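Local coordinates for putative NADPH:quinone reductase (Bacillus thuringiensis, PDB 3GMS), which is of unproven function but probably reduces quinones with electrons from NADPH, at residues F10-L20 against D48-Y56; Y126-T135 against I265-D273. One frame throughout, in Å; residues are numbered along the deposited sequence.

Contact 1. Residues F10-L20 against D48-Y56; sequences FHKFGNPKDVL and DLIPITGAY
The carbonyl oxygen Ile52 O takes several neighbours from 10-20. Gly14 N donates a hydrogen bond to it at 3.1 Å, with 157° at the hydrogen. The donor sits 26° off the carbonyl plane. Phe13 CA adds a CA-H...O contact to Ile52 O at 3.2 Å, and the edge of the Phe13 ring faces the same oxygen. A second CA-H...O contact runs the other way, from Thr53 CA to Gly14 O at 3.5 Å. The two backbones therefore lie close together here.

One face of the Phe13 ring is covered by Gly54. Gly54 CA is 3.6 Å from the Phe13 ring centroid, a CH-pi contact offset toward the rim. Gly54 has no side chain, which lets the ring come this near its backbone.

Ile52 carries most of the apolar contact. Its CA lies over the face of the Phe10 ring, 4.2 Å from the centroid, while CG1 meets Phe10 CE2. Phe10 CG sits between its own backbone N and carbonyl carbon (chi1 53°), which carries the ring under Ile52. The other branch, Ile52 CG2, packs tightly against Val19 CG2 at 3.5 Å, and it also touches Pro16. At the tip, Ile52 CD1 meets Leu20 CD2 at 4.0 Å, the two side chains crossing at about a right angle.

Pro16 and Leu49 touch each other, and both also rest on Val314 and Gln318 of helix 310-318. The CB of Thr53 points away from 10-20, and its OG1 bonds back to Ile50 O at 2.6 Å, on a lone pair.

The arrangement seats the connection of a beta hairpin, strands 4-10 and 20-26 with the short helix 16-19 between them, on the turn after helix 46-49, in the GroES-like domain of a medium-chain dehydrogenase/reductase.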
# COMPACT_ATOMS: atom_id res chain seq x y z
N PHE A 10 20.18 -0.31 -6.15
CA PHE A 10 20.41 0.53 -7.33
C PHE A 10 21.27 1.71 -6.92
O PHE A 10 21.12 2.26 -5.84
CB PHE A 10 19.12 1.04 -8.00
CG PHE A 10 18.16 1.75 -7.05
CD1 PHE A 10 18.02 3.12 -7.09
CD2 PHE A 10 17.35 1.01 -6.17
CE1 PHE A 10 17.13 3.79 -6.23
CE2 PHE A 10 16.47 1.66 -5.30
CZ PHE A 10 16.34 3.04 -5.34
N HIS A 11 22.18 2.07 -7.82
CA HIS A 11 23.17 3.13 -7.56
C HIS A 11 22.80 4.41 -8.28
O HIS A 11 23.32 5.47 -7.95
CB HIS A 11 24.57 2.66 -7.97
CG HIS A 11 25.05 1.47 -7.21
ND1 HIS A 11 25.94 1.57 -6.16
CD2 HIS A 11 24.77 0.16 -7.35
CE1 HIS A 11 26.17 0.36 -5.67
NE2 HIS A 11 25.48 -0.51 -6.39
N LYS A 12 21.87 4.32 -9.23
CA LYS A 12 21.32 5.48 -9.90
C LYS A 12 19.81 5.27 -10.04
O LYS A 12 19.33 4.12 -10.04
CB LYS A 12 21.92 5.64 -11.32
CG LYS A 12 23.43 5.73 -11.38
CD LYS A 12 23.79 6.22 -12.79
CE LYS A 12 25.29 6.50 -12.91
NZ LYS A 12 26.10 5.24 -12.97
N PHE A 13 19.07 6.37 -10.15
CA PHE A 13 17.66 6.27 -10.47
C PHE A 13 17.53 5.95 -11.96
O PHE A 13 18.43 6.26 -12.75
CB PHE A 13 16.92 7.58 -10.15
CG PHE A 13 16.97 7.98 -8.69
CD1 PHE A 13 16.43 7.16 -7.69
CD2 PHE A 13 17.52 9.22 -8.32
CE1 PHE A 13 16.47 7.55 -6.33
CE2 PHE A 13 17.56 9.62 -6.97
CZ PHE A 13 17.03 8.79 -5.98
N GLY A 14 16.44 5.30 -12.33
CA GLY A 14 16.12 5.03 -13.73
C GLY A 14 15.11 3.92 -13.80
O GLY A 14 14.48 3.58 -12.79
N ASN A 15 14.93 3.36 -14.99
CA ASN A 15 14.06 2.19 -15.16
C ASN A 15 14.62 1.05 -14.31
O ASN A 15 15.81 0.78 -14.33
CB ASN A 15 14.01 1.77 -16.63
CG ASN A 15 13.45 2.85 -17.53
OD1 ASN A 15 12.51 3.56 -17.17
ND2 ASN A 15 14.00 2.96 -18.76
N PRO A 16 13.77 0.40 -13.50
CA PRO A 16 14.31 -0.67 -12.65
C PRO A 16 15.08 -1.72 -13.47
O PRO A 16 16.10 -2.26 -13.00
CB PRO A 16 13.06 -1.26 -11.99
CG PRO A 16 12.12 -0.10 -11.90
CD PRO A 16 12.34 0.65 -13.23
N LYS A 17 14.63 -2.00 -14.69
CA LYS A 17 15.36 -2.98 -15.51
C LYS A 17 16.83 -2.59 -15.80
O LYS A 17 17.69 -3.46 -16.02
CB LYS A 17 14.63 -3.23 -16.84
CG LYS A 17 14.86 -2.13 -17.89
CD LYS A 17 13.67 -1.99 -18.83
CE LYS A 17 13.60 -3.15 -19.79
NZ LYS A 17 12.22 -3.29 -20.36
N ASP A 18 17.11 -1.29 -15.79
CA ASP A 18 18.46 -0.77 -16.07
C ASP A 18 19.33 -0.66 -14.81
O ASP A 18 20.54 -0.82 -14.89
CB ASP A 18 18.37 0.59 -16.78
CG ASP A 18 17.76 0.47 -18.17
OD1 ASP A 18 18.11 -0.51 -18.85
OD2 ASP A 18 16.96 1.33 -18.58
N VAL A 19 18.70 -0.43 -13.65
CA VAL A 19 19.49 -0.03 -12.47
C VAL A 19 19.58 -1.01 -11.32
O VAL A 19 20.50 -0.92 -10.51
CB VAL A 19 19.08 1.39 -11.95
CG1 VAL A 19 19.32 2.46 -13.06
CG2 VAL A 19 17.61 1.40 -11.53
N LEU A 20 18.67 -1.99 -11.26
CA LEU A 20 18.68 -2.94 -10.16
C LEU A 20 19.85 -3.91 -10.29
O LEU A 20 20.09 -4.47 -11.37
CB LEU A 20 17.35 -3.70 -10.06
CG LEU A 20 16.14 -2.86 -9.63
CD1 LEU A 20 14.87 -3.64 -9.70
CD2 LEU A 20 16.34 -2.29 -8.23
N ASP A 48 6.75 0.31 -4.49
CA ASP A 48 8.18 0.01 -4.26
C ASP A 48 8.99 0.49 -5.47
O ASP A 48 10.20 0.73 -5.36
CB ASP A 48 8.46 -1.49 -4.14
CG ASP A 48 7.85 -2.11 -2.92
OD1 ASP A 48 7.97 -1.50 -1.84
OD2 ASP A 48 7.32 -3.24 -3.03
N LEU A 49 8.37 0.53 -6.65
CA LEU A 49 9.12 0.92 -7.86
C LEU A 49 9.30 2.42 -8.07
O LEU A 49 10.29 2.86 -8.69
CB LEU A 49 8.48 0.32 -9.10
CG LEU A 49 8.25 -1.19 -9.08
CD1 LEU A 49 7.66 -1.63 -10.42
CD2 LEU A 49 9.55 -1.90 -8.76
N ILE A 50 8.34 3.20 -7.60
CA ILE A 50 8.39 4.66 -7.75
C ILE A 50 9.73 5.28 -7.27
O ILE A 50 10.33 6.09 -7.99
CB ILE A 50 7.15 5.33 -7.07
CG1 ILE A 50 5.86 4.85 -7.77
CG2 ILE A 50 7.27 6.88 -7.12
CD1 ILE A 50 4.57 5.44 -7.17
N PRO A 51 10.22 4.90 -6.06
CA PRO A 51 11.49 5.53 -5.68
C PRO A 51 12.67 5.19 -6.61
O PRO A 51 13.61 5.99 -6.71
CB PRO A 51 11.79 4.96 -4.29
CG PRO A 51 10.56 4.18 -3.87
CD PRO A 51 9.55 4.21 -4.95
N ILE A 52 12.63 4.02 -7.25
CA ILE A 52 13.71 3.60 -8.10
C ILE A 52 13.81 4.59 -9.26
O ILE A 52 14.90 4.91 -9.69
CB ILE A 52 13.53 2.16 -8.64
CG1 ILE A 52 13.36 1.18 -7.47
CG2 ILE A 52 14.74 1.76 -9.50
CD1 ILE A 52 12.94 -0.23 -7.91
N THR A 53 12.67 5.05 -9.76
CA THR A 53 12.63 5.92 -10.92
C THR A 53 13.17 7.34 -10.71
O THR A 53 13.34 8.07 -11.70
CB THR A 53 11.21 6.11 -11.44
OG1 THR A 53 10.46 6.84 -10.45
CG2 THR A 53 10.57 4.78 -11.74
N GLY A 54 13.43 7.73 -9.47
CA GLY A 54 13.94 9.06 -9.17
C GLY A 54 12.90 10.12 -8.88
O GLY A 54 13.27 11.27 -8.61
N ALA A 55 11.62 9.76 -8.94
CA ALA A 55 10.53 10.68 -8.55
C ALA A 55 10.75 11.40 -7.20
O ALA A 55 10.27 12.52 -7.02
CB ALA A 55 9.18 9.96 -8.56
N TYR A 56 11.48 10.77 -6.27
CA TYR A 56 11.82 11.36 -4.94
C TYR A 56 13.33 11.50 -4.74
O TYR A 56 13.86 11.18 -3.66
CB TYR A 56 11.25 10.52 -3.77
CG TYR A 56 9.83 10.06 -3.98
CD1 TYR A 56 9.48 8.72 -3.82
CD2 TYR A 56 8.83 10.98 -4.33
CE1 TYR A 56 8.17 8.29 -4.00
CE2 TYR A 56 7.52 10.57 -4.53
CZ TYR A 56 7.19 9.22 -4.37
OH TYR A 56 5.88 8.83 -4.57

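Contact 2. Residues Y126-T135 against I265-D273; sequences YINPLTAWVT and IFHLRHWND
Leu268 points at helix 127-139 from the first turn of helix 268-274, which follows the last strand of the Rossmann-fold parallel sheet. Leu268 CB and CG lie 4.2 and 4.1 Å from Thr131 OG1. Beyond CG the side chain forks. Leu268 CD1 rests on Leu130 CD2 at 3.9 Å. Leu268 CD2 goes to Thr131 OG1 at 3.4 Å and also meets Tyr126 CE1 and Ile127 CD1. Thr131 OG1 is itself bonded to Ile127 O, 2.8 Å away.

The two helix segments cross at 71°, and the rings of Phe266 and Trp271, before and after Leu268 in sequence, pack on helix 127-139. Thr135 CG2 stands over the centre of the Phe266 ring, 3.7 Å from its centroid. Both methyls of Val134 lie over one face of Trp271. Its CG1 is 3.5 Å from the centroid of the five-membered Trp271 ring, and its CG2 covers the six-membered part. Trp271 NE1 hydrogen-bonds Glu138, which probably steadies the indole's rotation.

Tyr126, with CG anti to its N (chi1 178°), reaches the far end. There Asn272 ND2 donates to Tyr126 OH at 2.9 Å, the oxygen lying in the amide plane and the ring nearly coplanar with the amide.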
# COMPACT_ATOMS: atom_id res chain seq x y z
N TYR A 126 1.04 -4.33 5.32
CA TYR A 126 1.43 -2.95 5.64
C TYR A 126 0.86 -1.93 4.68
O TYR A 126 -0.08 -1.24 5.00
CB TYR A 126 2.95 -2.88 5.70
CG TYR A 126 3.58 -1.51 5.96
CD1 TYR A 126 2.92 -0.50 6.70
CD2 TYR A 126 4.88 -1.28 5.51
CE1 TYR A 126 3.55 0.73 6.94
CE2 TYR A 126 5.53 -0.06 5.75
CZ TYR A 126 4.85 0.93 6.47
OH TYR A 126 5.48 2.13 6.71
N ILE A 127 1.40 -1.82 3.48
CA ILE A 127 1.16 -0.62 2.72
C ILE A 127 -0.31 -0.37 2.33
O ILE A 127 -0.85 0.69 2.65
CB ILE A 127 2.07 -0.59 1.43
CG1 ILE A 127 3.56 -0.48 1.85
CG2 ILE A 127 1.72 0.61 0.56
CD1 ILE A 127 3.92 0.83 2.52
N ASN A 128 -0.93 -1.31 1.64
CA ASN A 128 -2.32 -1.16 1.24
C ASN A 128 -3.34 -1.20 2.40
O ASN A 128 -4.22 -0.31 2.44
CB ASN A 128 -2.66 -2.11 0.08
CG ASN A 128 -1.86 -1.77 -1.15
OD1 ASN A 128 -1.72 -0.59 -1.45
ND2 ASN A 128 -1.29 -2.77 -1.82
N PRO A 129 -3.22 -2.16 3.35
CA PRO A 129 -4.20 -2.21 4.43
C PRO A 129 -4.09 -1.02 5.36
O PRO A 129 -5.11 -0.43 5.71
CB PRO A 129 -3.88 -3.54 5.17
CG PRO A 129 -3.24 -4.37 4.13
CD PRO A 129 -2.39 -3.38 3.34
N LEU A 130 -2.87 -0.67 5.77
CA LEU A 130 -2.74 0.50 6.63
C LEU A 130 -3.23 1.82 5.99
O LEU A 130 -3.91 2.59 6.64
CB LEU A 130 -1.32 0.63 7.16
CG LEU A 130 -1.11 1.57 8.33
CD1 LEU A 130 -1.90 1.18 9.57
CD2 LEU A 130 0.40 1.58 8.60
N THR A 131 -2.92 2.03 4.71
CA THR A 131 -3.42 3.18 3.95
C THR A 131 -4.95 3.19 3.87
O THR A 131 -5.60 4.24 4.15
CB THR A 131 -2.79 3.27 2.54
OG1 THR A 131 -1.37 3.44 2.68
CG2 THR A 131 -3.34 4.50 1.78
N ALA A 132 -5.53 2.04 3.52
CA ALA A 132 -6.98 1.96 3.41
C ALA A 132 -7.64 2.20 4.79
O ALA A 132 -8.59 2.98 4.89
CB ALA A 132 -7.42 0.59 2.80
N TRP A 133 -7.11 1.57 5.84
CA TRP A 133 -7.67 1.67 7.19
C TRP A 133 -7.60 3.09 7.76
O TRP A 133 -8.60 3.61 8.33
CB TRP A 133 -6.94 0.76 8.16
CG TRP A 133 -7.47 0.88 9.59
CD1 TRP A 133 -6.85 1.53 10.63
CD2 TRP A 133 -8.68 0.35 10.11
NE1 TRP A 133 -7.62 1.40 11.78
CE2 TRP A 133 -8.75 0.70 11.48
CE3 TRP A 133 -9.72 -0.41 9.56
CZ2 TRP A 133 -9.83 0.34 12.31
CZ3 TRP A 133 -10.80 -0.78 10.38
CH2 TRP A 133 -10.83 -0.40 11.75
N VAL A 134 -6.41 3.67 7.67
CA VAL A 134 -6.18 5.03 8.15
C VAL A 134 -7.02 6.10 7.41
O VAL A 134 -7.66 6.93 8.06
CB VAL A 134 -4.68 5.37 8.27
CG1 VAL A 134 -4.48 6.84 8.64
CG2 VAL A 134 -4.03 4.51 9.35
N THR A 135 -7.00 6.09 6.08
CA THR A 135 -7.78 7.06 5.29
C THR A 135 -9.27 6.94 5.64
O THR A 135 -9.93 7.97 5.88
CB THR A 135 -7.52 6.95 3.74
OG1 THR A 135 -7.77 5.60 3.31
CG2 THR A 135 -6.03 7.34 3.37
N ILE A 265 -3.79 15.74 0.72
CA ILE A 265 -2.92 14.71 0.17
C ILE A 265 -2.55 13.79 1.33
O ILE A 265 -2.11 14.27 2.38
CB ILE A 265 -1.60 15.31 -0.41
CG1 ILE A 265 -1.87 16.29 -1.54
CG2 ILE A 265 -0.72 14.20 -0.97
CD1 ILE A 265 -1.90 17.73 -1.15
N PHE A 266 -2.72 12.48 1.15
CA PHE A 266 -2.35 11.53 2.21
C PHE A 266 -1.03 10.84 1.89
O PHE A 266 -0.82 10.36 0.77
CB PHE A 266 -3.43 10.46 2.41
CG PHE A 266 -3.09 9.47 3.47
CD1 PHE A 266 -3.38 9.76 4.82
CD2 PHE A 266 -2.48 8.25 3.14
CE1 PHE A 266 -3.04 8.84 5.81
CE2 PHE A 266 -2.12 7.34 4.10
CZ PHE A 266 -2.41 7.62 5.46
N HIS A 267 -0.15 10.77 2.89
CA HIS A 267 1.15 10.07 2.79
C HIS A 267 1.25 9.16 4.03
O HIS A 267 1.31 9.68 5.15
CB HIS A 267 2.31 11.07 2.96
CG HIS A 267 2.35 12.17 1.92
ND1 HIS A 267 3.08 12.06 0.75
CD2 HIS A 267 1.79 13.41 1.89
CE1 HIS A 267 2.95 13.17 0.04
NE2 HIS A 267 2.17 14.00 0.71
N LEU A 268 1.36 7.85 3.85
CA LEU A 268 1.66 6.97 4.99
C LEU A 268 2.96 7.38 5.71
O LEU A 268 3.07 7.32 6.94
CB LEU A 268 1.75 5.51 4.51
CG LEU A 268 1.40 4.42 5.52
CD1 LEU A 268 0.10 4.67 6.30
CD2 LEU A 268 1.32 3.05 4.80
N ARG A 269 3.93 7.84 4.93
CA ARG A 269 5.16 8.46 5.45
C ARG A 269 4.86 9.41 6.63
O ARG A 269 5.51 9.36 7.70
CB ARG A 269 5.74 9.31 4.30
CG ARG A 269 7.10 9.85 4.47
CD ARG A 269 7.72 9.88 3.09
NE ARG A 269 7.20 11.00 2.30
CZ ARG A 269 7.58 12.26 2.49
NH1 ARG A 269 8.47 12.54 3.44
NH2 ARG A 269 7.09 13.23 1.73
N HIS A 270 3.90 10.29 6.41
CA HIS A 270 3.53 11.29 7.39
C HIS A 270 2.74 10.70 8.53
O HIS A 270 3.06 10.96 9.68
CB HIS A 270 2.76 12.41 6.69
CG HIS A 270 3.59 13.13 5.69
ND1 HIS A 270 4.93 13.43 5.91
CD2 HIS A 270 3.31 13.58 4.45
CE1 HIS A 270 5.41 14.07 4.86
NE2 HIS A 270 4.45 14.16 3.95
N TRP A 271 1.73 9.90 8.20
CA TRP A 271 0.92 9.27 9.27
C TRP A 271 1.79 8.53 10.30
O TRP A 271 1.61 8.67 11.53
CB TRP A 271 -0.13 8.34 8.70
CG TRP A 271 -1.08 7.88 9.81
CD1 TRP A 271 -2.07 8.60 10.37
CD2 TRP A 271 -1.05 6.61 10.50
NE1 TRP A 271 -2.71 7.85 11.36
CE2 TRP A 271 -2.10 6.63 11.46
CE3 TRP A 271 -0.26 5.46 10.39
CZ2 TRP A 271 -2.37 5.55 12.31
CZ3 TRP A 271 -0.54 4.36 11.21
CH2 TRP A 271 -1.59 4.42 12.17
N ASN A 272 2.72 7.72 9.80
CA ASN A 272 3.71 7.02 10.64
C ASN A 272 4.37 7.93 11.67
O ASN A 272 4.63 7.50 12.79
CB ASN A 272 4.81 6.40 9.78
CG ASN A 272 4.37 5.11 9.06
OD1 ASN A 272 3.26 4.63 9.24
ND2 ASN A 272 5.27 4.56 8.24
N ASP A 273 4.65 9.18 11.30
CA ASP A 273 5.31 10.12 12.21
C ASP A 273 4.35 10.91 13.08
O ASP A 273 4.82 11.56 14.00
CB ASP A 273 6.17 11.11 11.42
CG ASP A 273 7.45 10.47 10.88
OD1 ASP A 273 7.84 9.39 11.34
OD2 ASP A 273 8.06 11.08 9.98

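From the N terminus, strand 4-10 leads into contact 1. This closes a loop of 27 residues holding most of strand 20-26 and all of strand 34-43, and so joins the hairpin's end to the GroES-like part. The chain then runs on before contact 2 opens at 126-135. Contact 2 closes a much longer loop of 129 residues, which takes in strands 147-150, 171-176, 192-195, 214-219 and 237-241 and most of 262-265 of the parallel sheet. It ties the helix entering that sheet to the helix leaving it. The two loops are in series, neither nested nor crossed. The centres of the two contacts are 22 Å apart, and the nearest atoms of the contacts, about 6 Å apart, do not touch.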